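Local coordinates for hypothetical protein AQ_1575 (Aquifex aeolicus, PDB 1LFP) that probably binds DNA and takes part in regulating transcription in the cytoplasm, at residues L24-I29 / A59-N65; Q81-Y87 / V99-D104; A197-W201 / Q232-A236. All coordinates share one frame; numbering follows the deposited sequence.

Contact 1 (L24-I29 / A59-N65)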
ATOM      1  N   LEU A  24       4.958 -10.861   4.035  1.00 16.59           N
ATOM      2  CA  LEU A  24       4.105  -9.858   4.659  1.00 17.53           C
ATOM      3  C   LEU A  24       4.795  -9.267   5.911  1.00 17.34           C
ATOM      4  O   LEU A  24       4.855  -8.041   6.103  1.00 18.73           O
ATOM      5  CB  LEU A  24       2.788 -10.492   5.066  1.00 23.52           C
ATOM      6  CG  LEU A  24       1.823  -9.566   5.791  1.00 25.34           C
ATOM      7  CD1 LEU A  24       1.211  -8.630   4.791  1.00 27.36           C
ATOM      8  CD2 LEU A  24       0.777 -10.382   6.576  1.00 28.84           C
ATOM      9  N   PHE A  25       5.313 -10.135   6.759  1.00 14.82           N
ATOM     10  CA  PHE A  25       5.991  -9.661   7.978  1.00 16.49           C
ATOM     11  C   PHE A  25       7.207  -8.824   7.670  1.00 17.68           C
ATOM     12  O   PHE A  25       7.550  -7.891   8.421  1.00 18.39           O
ATOM     13  CB  PHE A  25       6.397 -10.839   8.850  1.00 18.37           C
ATOM     14  CG  PHE A  25       5.227 -11.561   9.464  1.00 15.61           C
ATOM     15  CD1 PHE A  25       5.420 -12.728  10.200  1.00 14.66           C
ATOM     16  CD2 PHE A  25       3.943 -11.030   9.364  1.00 20.25           C
ATOM     17  CE1 PHE A  25       4.321 -13.350  10.849  1.00 16.82           C
ATOM     18  CE2 PHE A  25       2.855 -11.634   9.996  1.00 18.86           C
ATOM     19  CZ  PHE A  25       3.046 -12.794  10.741  1.00 20.45           C
ATOM     20  N   SER A  26       7.889  -9.174   6.592  1.00 16.54           N
ATOM     21  CA  SER A  26       9.068  -8.419   6.217  1.00 18.29           C
ATOM     22  C   SER A  26       8.641  -6.976   5.956  1.00 17.63           C
ATOM     23  O   SER A  26       9.298  -6.036   6.400  1.00 17.33           O
ATOM     24  CB  SER A  26       9.726  -9.061   5.000  1.00 20.32           C
ATOM     25  OG  SER A  26      10.810  -8.260   4.556  1.00 28.76           O
ATOM     26  N   LYS A  27       7.526  -6.802   5.252  1.00 16.55           N
ATOM     27  CA  LYS A  27       7.013  -5.476   4.945  1.00 17.39           C
ATOM     28  C   LYS A  27       6.474  -4.802   6.202  1.00 17.60           C
ATOM     29  O   LYS A  27       6.626  -3.580   6.371  1.00 18.33           O
ATOM     30  CB  LYS A  27       5.951  -5.586   3.834  1.00 20.19           C
ATOM     31  CG  LYS A  27       6.615  -6.078   2.517  1.00 19.42           C
ATOM     32  CD  LYS A  27       5.708  -6.201   1.292  1.00 25.80           C
ATOM     33  CE  LYS A  27       6.581  -6.514   0.031  1.00 24.29           C
ATOM     34  NZ  LYS A  27       5.776  -6.544  -1.208  1.00 30.32           N
ATOM     35  N   LEU A  28       5.869  -5.566   7.118  1.00 14.82           N
ATOM     36  CA  LEU A  28       5.381  -4.904   8.321  1.00 15.23           C
ATOM     37  C   LEU A  28       6.560  -4.423   9.179  1.00 15.04           C
ATOM     38  O   LEU A  28       6.479  -3.376   9.818  1.00 15.33           O
ATOM     39  CB  LEU A  28       4.476  -5.832   9.116  1.00 24.39           C
ATOM     40  CG  LEU A  28       3.023  -5.884   8.600  1.00 29.28           C
ATOM     41  CD1 LEU A  28       2.300  -4.620   9.002  1.00 32.02           C
ATOM     42  CD2 LEU A  28       2.980  -6.034   7.107  1.00 33.51           C
ATOM     43  N   ILE A  29       7.627  -5.208   9.193  1.00 15.57           N
ATOM     44  CA  ILE A  29       8.840  -4.861   9.939  1.00 14.50           C
ATOM     45  C   ILE A  29       9.404  -3.552   9.367  1.00 14.66           C
ATOM     46  O   ILE A  29       9.793  -2.639  10.132  1.00 18.33           O
ATOM     47  CB  ILE A  29       9.878  -5.982   9.787  1.00 16.97           C
ATOM     48  CG1 ILE A  29       9.406  -7.211  10.598  1.00 17.50           C
ATOM     49  CG2 ILE A  29      11.255  -5.467  10.222  1.00 18.50           C
ATOM     50  CD1 ILE A  29      10.315  -8.401  10.524  1.00 18.36           C
ATOM     51  N   ALA A  59      -1.893  -9.169  12.432  1.00 25.30           N
ATOM     52  CA  ALA A  59      -1.439 -10.169  11.479  1.00 24.31           C
ATOM     53  C   ALA A  59      -0.734 -11.340  12.151  1.00 22.88           C
ATOM     54  O   ALA A  59      -0.171 -12.207  11.484  1.00 22.59           O
ATOM     55  CB  ALA A  59      -0.519  -9.511  10.459  1.00 25.61           C
ATOM     56  N   ASN A  60      -0.745 -11.334  13.482  1.00 21.79           N
ATOM     57  CA  ASN A  60      -0.151 -12.382  14.263  1.00 22.18           C
ATOM     58  C   ASN A  60       1.366 -12.397  14.184  1.00 22.07           C
ATOM     59  O   ASN A  60       1.973 -13.450  14.262  1.00 21.15           O
ATOM     60  CB  ASN A  60      -0.730 -13.739  13.831  1.00 37.21           C
ATOM     61  CG  ASN A  60      -2.162 -13.947  14.320  1.00 42.04           C
ATOM     62  OD1 ASN A  60      -2.904 -14.775  13.780  1.00 45.33           O
ATOM     63  ND2 ASN A  60      -2.547 -13.209  15.365  1.00 39.80           N
HETATM   64  N   MSE A  61       1.981 -11.233  14.018  1.00 20.15           N
HETATM   65  CA  MSE A  61       3.451 -11.197  13.979  1.00 19.58           C
HETATM   66  C   MSE A  61       3.878 -11.231  15.449  1.00 19.31           C
HETATM   67  O   MSE A  61       3.320 -10.519  16.302  1.00 19.70           O
HETATM   68  CB  MSE A  61       3.972  -9.930  13.302  1.00 19.09           C
HETATM   69  CG  MSE A  61       5.453 -10.048  12.848  1.00 18.26           C
HETATM   70 SE   MSE A  61       6.049  -8.672  11.802  1.00 18.51          SE
HETATM   71  CE  MSE A  61       6.322  -7.723  13.194  1.00  6.68           C
ATOM     72  N   PRO A  62       4.848 -12.083  15.769  1.00 19.73           N
ATOM     73  CA  PRO A  62       5.359 -12.230  17.145  1.00 19.64           C
ATOM     74  C   PRO A  62       5.683 -10.867  17.729  1.00 19.09           C
ATOM     75  O   PRO A  62       6.268 -10.028  17.071  1.00 18.64           O
ATOM     76  CB  PRO A  62       6.592 -13.116  16.972  1.00 19.54           C
ATOM     77  CG  PRO A  62       6.213 -13.995  15.759  1.00 22.30           C
ATOM     78  CD  PRO A  62       5.542 -12.978  14.820  1.00 19.57           C
ATOM     79  N   TRP A  63       5.277 -10.631  18.960  1.00 17.41           N
ATOM     80  CA  TRP A  63       5.546  -9.330  19.537  1.00 19.96           C
ATOM     81  C   TRP A  63       7.036  -9.065  19.633  1.00 19.79           C
ATOM     82  O   TRP A  63       7.461  -7.926  19.626  1.00 21.11           O
ATOM     83  CB  TRP A  63       4.897  -9.239  20.918  1.00 22.06           C
ATOM     84  CG  TRP A  63       3.391  -9.377  20.870  1.00 23.22           C
ATOM     85  CD1 TRP A  63       2.600  -9.636  19.769  1.00 22.03           C
ATOM     86  CD2 TRP A  63       2.506  -9.252  21.981  1.00 23.74           C
ATOM     87  NE1 TRP A  63       1.271  -9.672  20.150  1.00 25.63           N
ATOM     88  CE2 TRP A  63       1.190  -9.444  21.501  1.00 24.85           C
ATOM     89  CE3 TRP A  63       2.702  -8.994  23.343  1.00 25.12           C
ATOM     90  CZ2 TRP A  63       0.064  -9.389  22.347  1.00 24.50           C
ATOM     91  CZ3 TRP A  63       1.576  -8.934  24.192  1.00 26.56           C
ATOM     92  CH2 TRP A  63       0.279  -9.133  23.681  1.00 24.95           C
ATOM     93  N   GLU A  64       7.830 -10.117  19.748  1.00 24.09           N
ATOM     94  CA  GLU A  64       9.274  -9.955  19.840  1.00 24.04           C
ATOM     95  C   GLU A  64       9.796  -9.341  18.545  1.00 23.68           C
ATOM     96  O   GLU A  64      10.769  -8.595  18.541  1.00 22.88           O
ATOM     97  CB  GLU A  64       9.906 -11.312  20.093  1.00 29.24           C
ATOM     98  CG  GLU A  64       9.280 -12.378  19.223  1.00 31.17           C
ATOM     99  CD  GLU A  64       8.395 -13.352  20.001  1.00 34.25           C
ATOM    100  OE1 GLU A  64       7.334 -12.932  20.588  1.00 30.22           O
ATOM    101  OE2 GLU A  64       8.793 -14.549  20.001  1.00 31.73           O
ATOM    102  N   ASN A  65       9.149  -9.633  17.424  1.00 20.20           N
ATOM    103  CA  ASN A  65       9.594  -9.022  16.161  1.00 20.60           C
ATOM    104  C   ASN A  65       9.218  -7.558  16.060  1.00 18.87           C
ATOM    105  O   ASN A  65       9.878  -6.777  15.395  1.00 19.54           O
ATOM    106  CB  ASN A  65       8.982  -9.729  14.954  1.00 23.19           C
ATOM    107  CG  ASN A  65       9.717 -10.986  14.602  1.00 25.27           C
ATOM    108  OD1 ASN A  65      10.764 -10.958  13.909  1.00 28.38           O
ATOM    109  ND2 ASN A  65       9.190 -12.112  15.076  1.00 21.81           N
TER
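A59 meets the outer end of the F25 ring with both side chain and backbone: its CB lies 4.0 Å from CE2 of F25, while its carbonyl O sits at the ring edge, in plane, 3.4 Å from CZ of F25. The same methyl group touches CD2 of L24. N60, the C-prime residue of a Schellman motif, takes a positive phi that turns the chain at the end of helix 47-58 and brings its carbonyl near the ring. M61, a selenomethionine, covers the most surface. With CG anti to the backbone N (chi1 -162°), its side chain slides over one face of F25 in the opposite direction, and CG stands 3.7 Å from the ring centroid of F25 in a CH-pi contact. A bend at chi3 (82°) then carries SE obliquely to 4.3 Å from the ring centroid of F25, a Met-aromatic contact, and packs it on CB of F25 and against I29, whose side chain crosses it at about a right angle. P62, the N-cap of helix 63-74, places CD obliquely against the ring, and CD1 of I29 comes loosely up to OD1 of N65. With an alanine in place of F25, M61 CG would probably lose the ring face it lies on, and a gap would open beside A59. The arrangement is an interhelical loop, between helices 47-58 and 63-74, packed on helix 21-39 in the helical N-terminal domain of the TACO1/YebC family.

Contact 2 (Q81-Y87 / V99-D104)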
ATOM      1  N   GLN A  81      20.071   1.957   7.714  1.00 59.15           N
ATOM      2  CA  GLN A  81      19.770   2.893   6.643  1.00 54.09           C
ATOM      3  C   GLN A  81      18.519   2.610   5.819  1.00 49.83           C
ATOM      4  O   GLN A  81      18.600   2.585   4.597  1.00 49.93           O
ATOM      5  CB  GLN A  81      20.942   2.962   5.666  1.00 58.58           C
ATOM      6  CG  GLN A  81      22.311   3.090   6.285  1.00 58.70           C
ATOM      7  CD  GLN A  81      23.401   2.837   5.266  1.00 58.11           C
ATOM      8  OE1 GLN A  81      23.394   3.414   4.178  1.00 58.80           O
ATOM      9  NE2 GLN A  81      24.346   1.970   5.609  1.00 57.22           N
ATOM     10  N   PHE A  82      17.372   2.385   6.450  1.00 40.55           N
ATOM     11  CA  PHE A  82      16.158   2.160   5.664  1.00 35.44           C
ATOM     12  C   PHE A  82      15.492   3.503   5.365  1.00 33.66           C
ATOM     13  O   PHE A  82      15.228   4.288   6.283  1.00 31.98           O
ATOM     14  CB  PHE A  82      15.157   1.275   6.419  1.00 37.89           C
ATOM     15  CG  PHE A  82      15.350  -0.189   6.200  1.00 35.47           C
ATOM     16  CD1 PHE A  82      15.171  -0.749   4.940  1.00 33.90           C
ATOM     17  CD2 PHE A  82      15.740  -1.012   7.248  1.00 33.45           C
ATOM     18  CE1 PHE A  82      15.383  -2.100   4.718  1.00 32.77           C
ATOM     19  CE2 PHE A  82      15.957  -2.363   7.043  1.00 33.76           C
ATOM     20  CZ  PHE A  82      15.778  -2.915   5.768  1.00 33.49           C
ATOM     21  N   GLU A  83      15.230   3.779   4.083  1.00 35.05           N
ATOM     22  CA  GLU A  83      14.549   5.025   3.715  1.00 31.58           C
ATOM     23  C   GLU A  83      13.450   4.717   2.693  1.00 27.54           C
ATOM     24  O   GLU A  83      13.503   3.690   2.020  1.00 26.84           O
ATOM     25  CB  GLU A  83      15.513   6.033   3.090  1.00 43.46           C
ATOM     26  CG  GLU A  83      15.154   7.514   3.333  1.00 45.58           C
ATOM     27  CD  GLU A  83      13.661   7.843   3.195  1.00 49.65           C
ATOM     28  OE1 GLU A  83      12.889   7.609   4.160  1.00 49.50           O
ATOM     29  OE2 GLU A  83      13.262   8.338   2.114  1.00 50.95           O
ATOM     30  N   GLU A  84      12.478   5.614   2.595  1.00 26.13           N
ATOM     31  CA  GLU A  84      11.354   5.478   1.647  1.00 22.65           C
ATOM     32  C   GLU A  84      11.720   6.160   0.341  1.00 22.62           C
ATOM     33  O   GLU A  84      12.182   7.300   0.354  1.00 23.01           O
ATOM     34  CB  GLU A  84      10.078   6.117   2.195  1.00 26.85           C
ATOM     35  CG  GLU A  84       9.627   5.616   3.552  1.00 29.25           C
ATOM     36  CD  GLU A  84       8.245   6.110   3.947  1.00 30.65           C
ATOM     37  OE1 GLU A  84       7.293   5.305   3.896  1.00 27.18           O
ATOM     38  OE2 GLU A  84       8.093   7.298   4.315  1.00 31.87           O
ATOM     39  N   VAL A  85      11.540   5.464  -0.777  1.00 19.43           N
ATOM     40  CA  VAL A  85      11.852   6.036  -2.083  1.00 20.54           C
ATOM     41  C   VAL A  85      10.610   5.850  -2.948  1.00 19.68           C
ATOM     42  O   VAL A  85       9.922   4.860  -2.807  1.00 18.09           O
ATOM     43  CB  VAL A  85      13.075   5.325  -2.738  1.00 23.28           C
ATOM     44  CG1 VAL A  85      12.891   3.836  -2.729  1.00 26.12           C
ATOM     45  CG2 VAL A  85      13.275   5.810  -4.169  1.00 24.48           C
ATOM     46  N   ILE A  86      10.324   6.825  -3.795  1.00 19.17           N
ATOM     47  CA  ILE A  86       9.184   6.724  -4.680  1.00 21.73           C
ATOM     48  C   ILE A  86       9.677   6.559  -6.079  1.00 20.07           C
ATOM     49  O   ILE A  86      10.446   7.389  -6.577  1.00 19.36           O
ATOM     50  CB  ILE A  86       8.314   7.977  -4.600  1.00 21.78           C
ATOM     51  CG1 ILE A  86       7.816   8.113  -3.164  1.00 22.28           C
ATOM     52  CG2 ILE A  86       7.172   7.887  -5.609  1.00 20.47           C
ATOM     53  CD1 ILE A  86       7.279   6.817  -2.656  1.00 27.83           C
ATOM     54  N   TYR A  87       9.271   5.471  -6.731  1.00 15.75           N
ATOM     55  CA  TYR A  87       9.661   5.260  -8.111  1.00 16.05           C
ATOM     56  C   TYR A  87       8.463   5.586  -8.975  1.00 14.02           C
ATOM     57  O   TYR A  87       7.316   5.481  -8.529  1.00 14.75           O
ATOM     58  CB  TYR A  87      10.097   3.816  -8.364  1.00 19.33           C
ATOM     59  CG  TYR A  87      11.382   3.491  -7.676  1.00 20.14           C
ATOM     60  CD1 TYR A  87      12.612   3.924  -8.195  1.00 19.69           C
ATOM     61  CD2 TYR A  87      11.376   2.791  -6.484  1.00 19.57           C
ATOM     62  CE1 TYR A  87      13.781   3.657  -7.523  1.00 21.73           C
ATOM     63  CE2 TYR A  87      12.544   2.518  -5.800  1.00 18.69           C
ATOM     64  CZ  TYR A  87      13.742   2.958  -6.326  1.00 22.14           C
ATOM     65  OH  TYR A  87      14.879   2.679  -5.591  1.00 21.37           O
ATOM     66  N   VAL A  99       5.602   3.567  -7.324  1.00 12.65           N
ATOM     67  CA  VAL A  99       6.019   2.445  -6.508  1.00 14.26           C
ATOM     68  C   VAL A  99       6.580   3.042  -5.252  1.00 15.94           C
ATOM     69  O   VAL A  99       7.435   3.893  -5.355  1.00 14.88           O
ATOM     70  CB  VAL A  99       7.130   1.644  -7.204  1.00 13.60           C
ATOM     71  CG1 VAL A  99       7.658   0.536  -6.265  1.00 15.85           C
ATOM     72  CG2 VAL A  99       6.568   1.056  -8.518  1.00 19.04           C
ATOM     73  N   LEU A 100       6.064   2.633  -4.097  1.00 17.12           N
ATOM     74  CA  LEU A 100       6.535   3.147  -2.819  1.00 15.93           C
ATOM     75  C   LEU A 100       7.418   2.033  -2.245  1.00 17.59           C
ATOM     76  O   LEU A 100       6.965   0.915  -2.014  1.00 16.36           O
ATOM     77  CB  LEU A 100       5.322   3.456  -1.935  1.00 18.11           C
ATOM     78  CG  LEU A 100       4.630   4.822  -2.076  1.00 23.39           C
ATOM     79  CD1 LEU A 100       4.417   5.243  -3.538  1.00 23.24           C
ATOM     80  CD2 LEU A 100       3.353   4.799  -1.250  1.00 20.04           C
ATOM     81  N   ALA A 101       8.707   2.323  -2.089  1.00 18.14           N
ATOM     82  CA  ALA A 101       9.632   1.322  -1.595  1.00 18.23           C
ATOM     83  C   ALA A 101      10.323   1.790  -0.315  1.00 23.14           C
ATOM     84  O   ALA A 101      10.362   2.981  -0.018  1.00 20.39           O
ATOM     85  CB  ALA A 101      10.654   1.017  -2.676  1.00 17.38           C
ATOM     86  N   THR A 102      10.789   0.829   0.488  1.00 24.93           N
ATOM     87  CA  THR A 102      11.513   1.136   1.730  1.00 25.90           C
ATOM     88  C   THR A 102      12.706   0.221   1.580  1.00 29.04           C
ATOM     89  O   THR A 102      12.561  -1.004   1.667  1.00 28.80           O
ATOM     90  CB  THR A 102      10.701   0.777   3.003  1.00 27.14           C
ATOM     91  OG1 THR A 102       9.489   1.546   3.049  1.00 27.41           O
ATOM     92  CG2 THR A 102      11.529   1.095   4.257  1.00 28.76           C
ATOM     93  N   THR A 103      13.882   0.809   1.356  1.00 26.39           N
ATOM     94  CA  THR A 103      15.083   0.043   1.071  1.00 29.02           C
ATOM     95  C   THR A 103      16.311   0.566   1.793  1.00 29.97           C
ATOM     96  O   THR A 103      16.360   1.732   2.198  1.00 29.15           O
ATOM     97  CB  THR A 103      15.343   0.010  -0.486  1.00 31.45           C
ATOM     98  OG1 THR A 103      16.521  -0.749  -0.779  1.00 31.78           O
ATOM     99  CG2 THR A 103      15.505   1.423  -1.048  1.00 31.42           C
ATOM    100  N   ASP A 104      17.290  -0.313   1.976  1.00 35.99           N
ATOM    101  CA  ASP A 104      18.530   0.069   2.646  1.00 38.25           C
ATOM    102  C   ASP A 104      19.641   0.242   1.618  1.00 39.46           C
ATOM    103  O   ASP A 104      20.798   0.455   1.975  1.00 38.51           O
ATOM    104  CB  ASP A 104      18.952  -1.002   3.660  1.00 47.12           C
ATOM    105  CG  ASP A 104      19.447  -2.280   2.994  1.00 48.98           C
ATOM    106  OD1 ASP A 104      20.181  -3.056   3.650  1.00 50.86           O
ATOM    107  OD2 ASP A 104      19.103  -2.520   1.817  1.00 48.19           O
TER
HETATM  108  O   HOH W   1      22.875   2.788   1.096  1.00 52.51           O
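F82 lays one face of its ring over D104: CB of D104 is 4.2 Å from the ring centroid of F82, offset toward the rim, and the carboxylate plane is turned only 20° from that of the ring. The torsion behind this sets F82 CG anti to its own carbonyl carbon (chi1 -88°), swinging the ring over toward the partner chain. D104 has its charged end engaged by R108 in a salt bridge, and a water donates to both its carbonyl O and OE1 of Q81, closing the end of the pairing.

Further along, E84 and T102 lie side by side and point the same way, with the carboxylate of E84 carried on to R48. I86 and L100 also run alongside each other on this face, and here the fit is tight: CD1 of I86 is 3.4 Å from CG of L100, closer than usual van der Waals contact.

On the other face, with V85, A101 and T103, lies the Y87 ring. CB of A101 approaches its edge in plane, 3.9 Å from CE2 of Y87, whereas V85 of the ring's own strand sets CG2 over one of its faces. The second branch of V85, CG1, packs 3.6 Å from CB of A101 and also touches CG2 of T103. The hydroxyls of Y87 and T103 bond to T110 and T109 of helix 106-119, which covers this face, while helix 21-39 lies against E84 and T102.

Six backbone hydrogen bonds join E83 with T103, V85 with A101 and Y87 with V99. These, with non-hydrogen-bonded pairs E84-T102 and I86-L100 between them, mark antiparallel pairing, here of the consecutive strands 83-91 and 95-103, a beta hairpin within a mixed sheet.

Contact 3 (A197-W201 / Q232-A236)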
ATOM      1  N   ALA A 197      -4.595   1.107   7.371  1.00 21.44           N
ATOM      2  CA  ALA A 197      -4.681   2.568   7.381  1.00 22.16           C
ATOM      3  C   ALA A 197      -3.295   3.100   7.016  1.00 21.57           C
ATOM      4  O   ALA A 197      -2.342   2.986   7.789  1.00 22.96           O
ATOM      5  CB  ALA A 197      -5.099   3.081   8.771  1.00 20.03           C
ATOM      6  N   GLN A 198      -3.164   3.711   5.850  1.00 20.88           N
ATOM      7  CA  GLN A 198      -1.849   4.195   5.457  1.00 19.52           C
ATOM      8  C   GLN A 198      -1.988   5.320   4.443  1.00 17.93           C
ATOM      9  O   GLN A 198      -3.046   5.534   3.872  1.00 17.28           O
ATOM     10  CB  GLN A 198      -1.056   3.039   4.803  1.00 19.32           C
ATOM     11  CG  GLN A 198      -1.809   2.400   3.622  1.00 26.00           C
ATOM     12  CD  GLN A 198      -1.096   1.169   3.018  1.00 29.35           C
ATOM     13  OE1 GLN A 198      -0.203   0.584   3.625  1.00 33.32           O
ATOM     14  NE2 GLN A 198      -1.515   0.779   1.819  1.00 27.79           N
ATOM     15  N   ILE A 199      -0.880   6.000   4.179  1.00 16.15           N
ATOM     16  CA  ILE A 199      -0.872   7.060   3.192  1.00 17.40           C
ATOM     17  C   ILE A 199      -0.539   6.395   1.858  1.00 17.88           C
ATOM     18  O   ILE A 199       0.397   5.577   1.778  1.00 17.00           O
ATOM     19  CB  ILE A 199       0.232   8.106   3.542  1.00 19.29           C
ATOM     20  CG1 ILE A 199      -0.170   8.883   4.789  1.00 21.63           C
ATOM     21  CG2 ILE A 199       0.507   9.012   2.335  1.00 21.55           C
ATOM     22  CD1 ILE A 199      -1.390   9.740   4.627  1.00 24.97           C
ATOM     23  N   THR A 200      -1.310   6.723   0.820  1.00 16.71           N
ATOM     24  CA  THR A 200      -1.064   6.165  -0.502  1.00 16.62           C
ATOM     25  C   THR A 200      -1.241   7.277  -1.545  1.00 14.42           C
ATOM     26  O   THR A 200      -1.383   8.456  -1.201  1.00 16.77           O
ATOM     27  CB  THR A 200      -2.028   5.001  -0.810  1.00 20.10           C
ATOM     28  OG1 THR A 200      -1.616   4.337  -2.004  1.00 22.37           O
ATOM     29  CG2 THR A 200      -3.455   5.480  -0.967  1.00 22.00           C
ATOM     30  N   TRP A 201      -1.201   6.906  -2.817  1.00 16.69           N
ATOM     31  CA  TRP A 201      -1.398   7.890  -3.899  1.00 14.46           C
ATOM     32  C   TRP A 201      -2.586   7.369  -4.701  1.00 14.89           C
ATOM     33  O   TRP A 201      -2.699   6.172  -4.871  1.00 16.39           O
ATOM     34  CB  TRP A 201      -0.166   7.968  -4.779  1.00 16.97           C
ATOM     35  CG  TRP A 201       0.959   8.608  -4.124  1.00 17.87           C
ATOM     36  CD1 TRP A 201       1.714   8.077  -3.123  1.00 19.02           C
ATOM     37  CD2 TRP A 201       1.441   9.945  -4.342  1.00 19.11           C
ATOM     38  NE1 TRP A 201       2.640   9.015  -2.689  1.00 16.69           N
ATOM     39  CE2 TRP A 201       2.491  10.161  -3.430  1.00 20.10           C
ATOM     40  CE3 TRP A 201       1.085  10.984  -5.221  1.00 20.19           C
ATOM     41  CZ2 TRP A 201       3.195  11.380  -3.373  1.00 19.13           C
ATOM     42  CZ3 TRP A 201       1.787  12.196  -5.175  1.00 20.98           C
ATOM     43  CH2 TRP A 201       2.832  12.380  -4.253  1.00 19.58           C
ATOM     44  N   GLN A 232       6.568  -1.645  -0.875  1.00 19.66           N
ATOM     45  CA  GLN A 232       5.467  -1.577   0.101  1.00 19.12           C
ATOM     46  C   GLN A 232       4.133  -1.411  -0.619  1.00 17.55           C
ATOM     47  O   GLN A 232       3.125  -2.034  -0.256  1.00 18.63           O
ATOM     48  CB  GLN A 232       5.601  -0.372   1.052  1.00 22.89           C
ATOM     49  CG  GLN A 232       6.750  -0.407   2.063  1.00 23.54           C
ATOM     50  CD  GLN A 232       6.470  -1.246   3.307  1.00 26.28           C
ATOM     51  OE1 GLN A 232       5.434  -1.109   3.982  1.00 26.48           O
ATOM     52  NE2 GLN A 232       7.403  -2.109   3.613  1.00 24.50           N
ATOM     53  N   GLN A 233       4.120  -0.532  -1.608  1.00 16.73           N
ATOM     54  CA  GLN A 233       2.896  -0.270  -2.330  1.00 14.81           C
ATOM     55  C   GLN A 233       3.105  -0.031  -3.792  1.00 14.07           C
ATOM     56  O   GLN A 233       4.062   0.587  -4.194  1.00 13.43           O
ATOM     57  CB  GLN A 233       2.205   0.977  -1.811  1.00 15.84           C
ATOM     58  CG  GLN A 233       1.686   0.932  -0.361  1.00 19.65           C
ATOM     59  CD  GLN A 233       0.923   2.204  -0.033  1.00 23.44           C
ATOM     60  OE1 GLN A 233       1.258   2.944   0.906  1.00 23.45           O
ATOM     61  NE2 GLN A 233      -0.102   2.479  -0.823  1.00 19.34           N
ATOM     62  N   VAL A 234       2.167  -0.499  -4.600  1.00 14.75           N
ATOM     63  CA  VAL A 234       2.267  -0.249  -6.044  1.00 16.19           C
ATOM     64  C   VAL A 234       0.910   0.351  -6.430  1.00 16.51           C
ATOM     65  O   VAL A 234      -0.121  -0.213  -6.072  1.00 16.51           O
ATOM     66  CB  VAL A 234       2.420  -1.537  -6.829  1.00 17.31           C
ATOM     67  CG1 VAL A 234       2.366  -1.217  -8.288  1.00 14.90           C
ATOM     68  CG2 VAL A 234       3.752  -2.221  -6.485  1.00 17.82           C
ATOM     69  N   ILE A 235       0.913   1.475  -7.124  1.00 16.20           N
ATOM     70  CA  ILE A 235      -0.308   2.170  -7.553  1.00 18.34           C
ATOM     71  C   ILE A 235      -0.264   2.446  -9.043  1.00 19.27           C
ATOM     72  O   ILE A 235       0.756   2.864  -9.570  1.00 19.44           O
ATOM     73  CB  ILE A 235      -0.500   3.534  -6.833  1.00 21.00           C
ATOM     74  CG1 ILE A 235      -0.287   3.380  -5.317  1.00 20.67           C
ATOM     75  CG2 ILE A 235      -1.940   4.040  -7.068  1.00 23.55           C
ATOM     76  CD1 ILE A 235       0.912   4.185  -4.775  1.00 23.53           C
ATOM     77  N   ALA A 236      -1.357   2.165  -9.735  1.00 16.25           N
ATOM     78  CA  ALA A 236      -1.390   2.427 -11.176  1.00 16.56           C
ATOM     79  C   ALA A 236      -2.708   3.056 -11.542  1.00 17.18           C
ATOM     80  O   ALA A 236      -3.686   2.975 -10.771  1.00 19.49           O
ATOM     81  CB  ALA A 236      -1.173   1.133 -11.954  1.00 19.63           C
TER
HETATM   82  O   HOH W   2       2.297  -1.255   2.594  1.00 33.42           O
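Q198 and Q233 reach toward each other from opposite strands and stack their amides, whose planes are 12° apart, with NE2 of Q198 3.4 Å from CD of Q233. The extended chain of Q233 carries its amide on to the hydroxyl of T200 and the carbonyl of I199, crossing the T200 side chain at about a right angle. Farther along, I235 packs its branches against the partner backbone and side chains: CG2 lies 3.2 Å from O of W201, and CD1 comes to 3.9 Å from CB of W201, while CG1 of I235 lies by the hydroxyl of T200. A water between OE1 of Q198 and the backbone O of Q232 probably bridges the two.

Behind this shell, Q198 and T200 are held by backbone bonds to Y139 and K137 in strand 134-143. On the other side, a classic beta bulge sets both Q232 and Q233 opposite L100, and I235 is bonded to M98. The axes of the short strand segments lie 7.9 Å apart at an angle of 35°. This is side-chain packing between two sheets, in which strand 196-203 of the antiparallel sheet leans on strand 231-239 of the mixed sheet.

In the fold
Strand 231-239 is what brings the three contacts together. Contacts 2 and 3, with centres 12 Å apart, share the mixed sheet through their segments 99-104 and 232-236, on neighbouring strands 95-103 and 231-239: the backbone of L100 probably bonds to Q232 through its O (2.8 Å to N of Q232) and to Q233 through its N, while its side chain packs on I235. Contact 1 lies farther out, its centre 19 Å from that of contact 3, yet the two touch where NE2 of Q232 probably bonds to O of K27 at 3.2 Å. Contacts 1 and 2 do not touch, their nearest atoms being about 6 Å apart, although helix 21-39 carries one segment of contact 1 and also covers E84 and T102.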